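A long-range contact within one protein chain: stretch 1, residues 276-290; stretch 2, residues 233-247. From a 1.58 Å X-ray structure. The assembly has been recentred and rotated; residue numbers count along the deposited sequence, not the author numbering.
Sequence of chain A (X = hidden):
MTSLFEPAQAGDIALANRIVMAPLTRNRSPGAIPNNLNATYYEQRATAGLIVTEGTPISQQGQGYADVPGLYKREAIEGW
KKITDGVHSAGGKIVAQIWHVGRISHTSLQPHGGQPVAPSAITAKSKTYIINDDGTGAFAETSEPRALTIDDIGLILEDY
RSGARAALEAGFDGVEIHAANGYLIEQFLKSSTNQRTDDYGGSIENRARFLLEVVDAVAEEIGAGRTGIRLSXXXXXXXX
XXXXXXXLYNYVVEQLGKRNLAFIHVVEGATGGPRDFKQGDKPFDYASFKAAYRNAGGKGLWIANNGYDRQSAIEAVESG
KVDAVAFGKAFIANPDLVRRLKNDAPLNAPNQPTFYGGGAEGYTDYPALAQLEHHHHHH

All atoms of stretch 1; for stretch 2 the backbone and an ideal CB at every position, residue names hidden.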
# COMPACT_ATOMS: atom_id res chain seq x y z
N ASP A 276 -11.32 6.66 14.76
CA ASP A 276 -10.91 7.67 15.73
C ASP A 276 -9.76 7.22 16.63
O ASP A 276 -9.48 7.86 17.65
CB ASP A 276 -12.10 8.12 16.58
CG ASP A 276 -12.62 7.03 17.49
OD1 ASP A 276 -12.07 5.91 17.48
OD2 ASP A 276 -13.59 7.30 18.24
N PHE A 277 -9.09 6.14 16.25
CA PHE A 277 -7.96 5.63 17.02
C PHE A 277 -6.88 6.70 17.19
O PHE A 277 -6.62 7.52 16.30
CB PHE A 277 -7.40 4.40 16.32
CG PHE A 277 -6.35 3.68 17.10
CD1 PHE A 277 -6.70 2.84 18.14
CD2 PHE A 277 -5.01 3.83 16.78
CE1 PHE A 277 -5.73 2.18 18.86
CE2 PHE A 277 -4.04 3.18 17.50
CZ PHE A 277 -4.41 2.35 18.53
N LYS A 278 -6.24 6.69 18.36
CA LYS A 278 -5.02 7.44 18.55
C LYS A 278 -4.12 6.63 19.47
O LYS A 278 -4.58 5.81 20.25
CB LYS A 278 -5.27 8.82 19.14
CG LYS A 278 -5.85 8.81 20.53
CD LYS A 278 -6.10 10.23 21.01
CE LYS A 278 -6.75 10.27 22.35
NZ LYS A 278 -5.82 9.86 23.42
N GLN A 279 -2.84 6.92 19.38
CA GLN A 279 -1.84 6.32 20.25
C GLN A 279 -1.34 7.28 21.30
O GLN A 279 -1.19 6.90 22.46
CB GLN A 279 -0.65 5.84 19.42
CG GLN A 279 -1.00 4.79 18.41
CD GLN A 279 0.23 4.19 17.74
OE1 GLN A 279 1.02 4.88 17.14
NE2 GLN A 279 0.38 2.86 17.86
N GLY A 280 -1.03 8.51 20.92
CA GLY A 280 -0.58 9.51 21.86
C GLY A 280 -1.73 10.23 22.53
O GLY A 280 -2.89 9.81 22.51
N ASP A 281 -1.38 11.34 23.17
CA ASP A 281 -2.34 12.10 23.95
C ASP A 281 -3.33 12.88 23.09
O ASP A 281 -4.46 13.12 23.54
CB ASP A 281 -1.59 13.06 24.87
CG ASP A 281 -2.43 13.53 26.01
OD1 ASP A 281 -3.13 12.68 26.61
OD2 ASP A 281 -2.37 14.73 26.35
N LYS A 282 -2.92 13.33 21.89
CA LYS A 282 -3.77 14.21 21.09
C LYS A 282 -4.43 13.46 19.94
O LYS A 282 -3.75 12.71 19.22
CB LYS A 282 -2.94 15.37 20.52
CG LYS A 282 -2.41 16.32 21.60
CD LYS A 282 -1.46 17.35 21.01
CE LYS A 282 -0.89 18.28 22.08
NZ LYS A 282 0.07 19.26 21.50
N PRO A 283 -5.72 13.65 19.69
CA PRO A 283 -6.32 13.09 18.48
C PRO A 283 -5.69 13.72 17.23
O PRO A 283 -5.37 14.91 17.22
CB PRO A 283 -7.80 13.47 18.60
CG PRO A 283 -7.99 13.93 20.00
CD PRO A 283 -6.68 14.43 20.48
N PHE A 284 -5.53 12.91 16.20
CA PHE A 284 -4.98 13.37 14.93
C PHE A 284 -6.04 14.16 14.18
O PHE A 284 -7.21 13.77 14.14
CB PHE A 284 -4.51 12.19 14.08
CG PHE A 284 -3.67 12.57 12.90
CD1 PHE A 284 -2.32 12.80 13.04
CD2 PHE A 284 -4.22 12.68 11.64
CE1 PHE A 284 -1.53 13.15 11.97
CE2 PHE A 284 -3.43 13.02 10.54
CZ PHE A 284 -2.08 13.25 10.71
N ASP A 285 -5.62 15.29 13.60
CA ASP A 285 -6.50 16.19 12.86
C ASP A 285 -6.25 15.94 11.36
O ASP A 285 -5.26 16.40 10.80
CB ASP A 285 -6.21 17.63 13.28
CG ASP A 285 -7.14 18.64 12.65
OD1 ASP A 285 -7.76 18.35 11.59
OD2 ASP A 285 -7.22 19.74 13.21
N TYR A 286 -7.15 15.18 10.72
CA TYR A 286 -6.96 14.84 9.32
C TYR A 286 -7.20 16.03 8.39
O TYR A 286 -6.62 16.09 7.30
CB TYR A 286 -7.86 13.67 8.94
CG TYR A 286 -7.44 12.40 9.63
CD1 TYR A 286 -6.53 11.55 9.04
CD2 TYR A 286 -7.90 12.09 10.91
CE1 TYR A 286 -6.10 10.38 9.69
CE2 TYR A 286 -7.47 10.94 11.56
CZ TYR A 286 -6.59 10.09 10.94
OH TYR A 286 -6.18 8.94 11.60
N ALA A 287 -8.04 16.99 8.79
CA ALA A 287 -8.20 18.22 8.01
C ALA A 287 -6.92 19.05 8.01
O ALA A 287 -6.56 19.65 6.99
CB ALA A 287 -9.36 19.04 8.55
N SER A 288 -6.25 19.15 9.16
CA SER A 288 -4.99 19.89 9.26
C SER A 288 -3.92 19.23 8.41
O SER A 288 -3.11 19.90 7.75
CB SER A 288 -4.56 19.95 10.73
OG SER A 288 -3.24 20.46 10.87
N PHE A 289 -3.92 17.91 8.42
CA PHE A 289 -3.00 17.10 7.63
C PHE A 289 -3.19 17.35 6.14
O PHE A 289 -2.23 17.63 5.40
CB PHE A 289 -3.23 15.64 8.02
CG PHE A 289 -2.44 14.62 7.28
CD1 PHE A 289 -1.04 14.65 7.24
CD2 PHE A 289 -3.09 13.56 6.65
CE1 PHE A 289 -0.34 13.66 6.58
CE2 PHE A 289 -2.39 12.59 5.99
CZ PHE A 289 -1.02 12.63 5.95
N LYS A 290 -4.45 17.29 5.67
CA LYS A 290 -4.72 17.58 4.27
C LYS A 290 -4.37 19.01 3.93
O LYS A 290 -3.83 19.28 2.84
CB LYS A 290 -6.19 17.32 3.94
CG LYS A 290 -6.50 17.53 2.47
CD LYS A 290 -7.94 17.23 2.17
CE LYS A 290 -8.20 17.35 0.67
NZ LYS A 290 -9.65 17.40 0.36
N UNK A 233 -1.14 7.58 9.53
CA UNK A 233 -0.50 8.32 10.64
C UNK A 233 -0.62 7.68 12.02
O UNK A 233 0.28 7.88 12.84
CB UNK A 233 -1.10 9.73 10.71
N UNK A 234 -1.70 6.97 12.34
CA UNK A 234 -1.91 6.53 13.71
C UNK A 234 -2.01 5.03 13.86
O UNK A 234 -2.25 4.55 14.97
CB UNK A 234 -3.18 7.18 14.27
N UNK A 235 -1.84 4.27 12.81
CA UNK A 235 -2.19 2.87 12.90
C UNK A 235 -1.24 2.12 13.82
O UNK A 235 -0.04 2.38 13.82
CB UNK A 235 -2.19 2.23 11.51
N UNK A 236 -1.75 1.17 14.61
CA UNK A 236 -0.89 0.35 15.46
C UNK A 236 -0.38 -0.92 14.78
O UNK A 236 0.20 -1.79 15.45
CB UNK A 236 -1.65 -0.03 16.73
N UNK A 237 -0.63 -1.06 13.50
CA UNK A 237 -0.23 -2.25 12.76
C UNK A 237 1.24 -2.58 12.98
O UNK A 237 2.11 -1.71 12.95
CB UNK A 237 -0.50 -2.06 11.27
N UNK A 238 1.51 -3.87 13.14
CA UNK A 238 2.88 -4.39 13.18
C UNK A 238 3.71 -3.74 14.28
O UNK A 238 4.91 -3.50 14.14
CB UNK A 238 3.56 -4.18 11.83
N UNK A 239 3.06 -3.53 15.43
CA UNK A 239 3.72 -3.25 16.70
C UNK A 239 4.39 -1.88 16.75
O UNK A 239 5.30 -1.68 17.57
CB UNK A 239 4.76 -4.33 16.98
N UNK A 240 3.96 -0.93 15.94
CA UNK A 240 4.63 0.36 15.79
C UNK A 240 3.89 1.41 16.62
O UNK A 240 2.69 1.25 16.93
CB UNK A 240 4.69 0.78 14.32
N UNK A 241 4.62 2.43 17.07
CA UNK A 241 4.06 3.46 17.95
C UNK A 241 4.71 4.81 17.65
O UNK A 241 5.92 4.90 17.48
CB UNK A 241 4.26 3.09 19.42
N UNK A 242 3.90 5.86 17.62
CA UNK A 242 4.38 7.23 17.49
C UNK A 242 3.52 8.10 18.40
O UNK A 242 2.30 8.11 18.24
CB UNK A 242 4.33 7.71 16.04
N UNK A 243 4.14 8.81 19.34
CA UNK A 243 3.37 9.57 20.31
C UNK A 243 2.89 10.91 19.78
O UNK A 243 1.91 11.46 20.32
CB UNK A 243 4.21 9.79 21.57
N UNK A 244 3.54 11.46 18.76
CA UNK A 244 3.26 12.82 18.29
C UNK A 244 3.20 12.83 16.77
O UNK A 244 4.04 13.42 16.08
CB UNK A 244 4.32 13.80 18.79
N UNK A 245 2.20 12.16 16.20
CA UNK A 245 2.12 12.06 14.74
C UNK A 245 1.83 13.37 14.03
O UNK A 245 2.19 13.49 12.85
CB UNK A 245 1.04 11.05 14.36
N UNK A 246 1.19 14.36 14.65
CA UNK A 246 0.77 15.51 13.84
C UNK A 246 1.95 16.29 13.28
O UNK A 246 1.96 16.57 12.06
CB UNK A 246 -0.11 16.45 14.67
N UNK A 247 2.93 16.71 14.07
CA UNK A 247 4.04 17.47 13.46
C UNK A 247 4.83 16.65 12.47
O UNK A 247 5.33 17.19 11.48
CB UNK A 247 4.99 17.99 14.54

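At position 233 the CA-to-CB bond points toward stretch 1, and the ideal CB sits 3.7 Å from Phe-284 CZ. Phi of -60° is compatible with proline, and a compact apolar group would suit the ring below it. The residue is Pro-233; its CB lies over one face of the Phe-284 ring, 3.8 Å from the centroid, a CH-pi contact.

Position 234 also points toward stretch 1, into a space bordered by Phe-277, Phe-284 and the Tyr-286 hydroxyl. Valine, isoleucine or leucine could be considered. Val-234 uses both branches: CG1 packs 3.8 Å from Phe-284 CB, while CG2 lies 3.4 Å from Tyr-286 OH.

Position 235 points away, so stretch 1 says little about it; Thr-235 is found, and its backbone O is linked to Gln-279 OE1 by a water donating to both. Position 236 points toward stretch 1 again, its ideal CB 4.1 Å from Phe-277 CZ. Phi of -90° still permits proline, and other small apolar groups would serve. Pro-236 places CD 3.6 Å from Phe-277 CE2.

Positions 237 to 239 make no contact. Positive phi at 238 and 239 favours glycine, asparagine or aspartate; the residues are Ala-237, Asn-238 and Asp-239.

From 240 to 242 the backbone does the work, leaving side-chain choice freer. The amide of Gln-279 reads it like a short strand edge: NE2 donates to the O of 240 at 3.0 Å, and OE1 accepts from the N of 242 at 3.1 Å. Ile-240 and Glu-242 send their side-chain ends away. At 241, between them, a long or flat group could cover the glutamine's aliphatic part; Phe-241 does so, CE1 being 3.8 Å from Gln-279 CB.

Position 243 points sideways beside Gly-280, and many residues would fit. Ala-243 contributes mainly its O, 3.5 Å from Gly-280 CA in a CA-H...O contact. An ideal CB on that glycine would lie 2.0 Å from this oxygen, so the close approach depends on its absence. Position 244 points away; it is Asp-244, whose N donates to Glu-242 OE2.

At 245, phi of -68° and an ideal CB 4.0 Å from Phe-284 CD1 suit proline or another modest apolar residue. Pro-245 brings CG 4.0 Å from Phe-284 CD1.

Position 246 points sideways, but a longer chain could reach the backbone of Asp-285, which offers both donor and acceptor. An amide matches both. In Gln-246, OE1 accepts from Asp-285 N at 2.8 Å and NE2 donates to Asp-285 O at 3.1 Å. Position 247 points away, and Pro-247 makes no contact.

Stretch 2 233-247: PVTPANDIFEADPQP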
# COMPACT_ATOMS: atom_id res chain seq x y z
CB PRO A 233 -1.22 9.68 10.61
CG PRO A 233 -1.66 9.84 9.20
CD PRO A 233 -1.95 8.47 8.67
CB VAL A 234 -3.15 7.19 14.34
CG1 VAL A 234 -3.02 8.71 14.34
CG2 VAL A 234 -4.42 6.79 13.62
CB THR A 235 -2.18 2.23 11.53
OG1 THR A 235 -2.66 0.89 11.69
CG2 THR A 235 -0.80 2.21 10.94
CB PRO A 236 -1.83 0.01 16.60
CG PRO A 236 -3.17 -0.14 15.95
CD PRO A 236 -3.17 0.87 14.83
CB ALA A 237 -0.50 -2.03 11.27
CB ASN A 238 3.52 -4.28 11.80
CG ASN A 238 2.84 -5.21 10.81
OD1 ASN A 238 2.69 -6.40 11.09
ND2 ASN A 238 2.31 -4.65 9.72
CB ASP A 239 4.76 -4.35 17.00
CG ASP A 239 5.08 -4.48 18.46
OD1 ASP A 239 4.21 -4.17 19.30
OD2 ASP A 239 6.21 -4.95 18.78
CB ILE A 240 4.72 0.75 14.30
CG1 ILE A 240 5.87 1.71 14.06
CG2 ILE A 240 3.40 1.32 13.78
CD1 ILE A 240 6.36 1.68 12.63
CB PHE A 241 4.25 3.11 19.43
CG PHE A 241 3.87 4.21 20.39
CD1 PHE A 241 2.57 4.34 20.87
CD2 PHE A 241 4.83 5.09 20.86
CE1 PHE A 241 2.24 5.36 21.78
CE2 PHE A 241 4.50 6.09 21.75
CZ PHE A 241 3.19 6.22 22.21
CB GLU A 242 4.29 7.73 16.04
CG GLU A 242 4.48 9.22 15.87
CD GLU A 242 5.83 9.70 16.36
OE1 GLU A 242 6.84 9.09 15.94
OE2 GLU A 242 5.88 10.65 17.20
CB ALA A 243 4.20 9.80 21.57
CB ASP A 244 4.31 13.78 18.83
CG ASP A 244 4.15 14.01 20.32
OD1 ASP A 244 3.14 14.64 20.71
OD2 ASP A 244 5.00 13.52 21.11
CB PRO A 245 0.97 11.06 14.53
CG PRO A 245 0.15 11.19 15.75
CD PRO A 245 1.14 11.38 16.85
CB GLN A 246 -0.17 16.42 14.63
CG GLN A 246 -0.90 17.39 13.70
CD GLN A 246 -2.17 16.80 13.14
OE1 GLN A 246 -3.03 16.37 13.90
NE2 GLN A 246 -2.34 16.84 11.81
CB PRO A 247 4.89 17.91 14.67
CG PRO A 247 4.42 17.09 15.82
CD PRO A 247 3.00 16.69 15.55
O HOH W 1 1.36 4.46 14.56
O HOH W 2 -0.26 13.10 20.32
O HOH W 3 -3.28 16.78 16.48
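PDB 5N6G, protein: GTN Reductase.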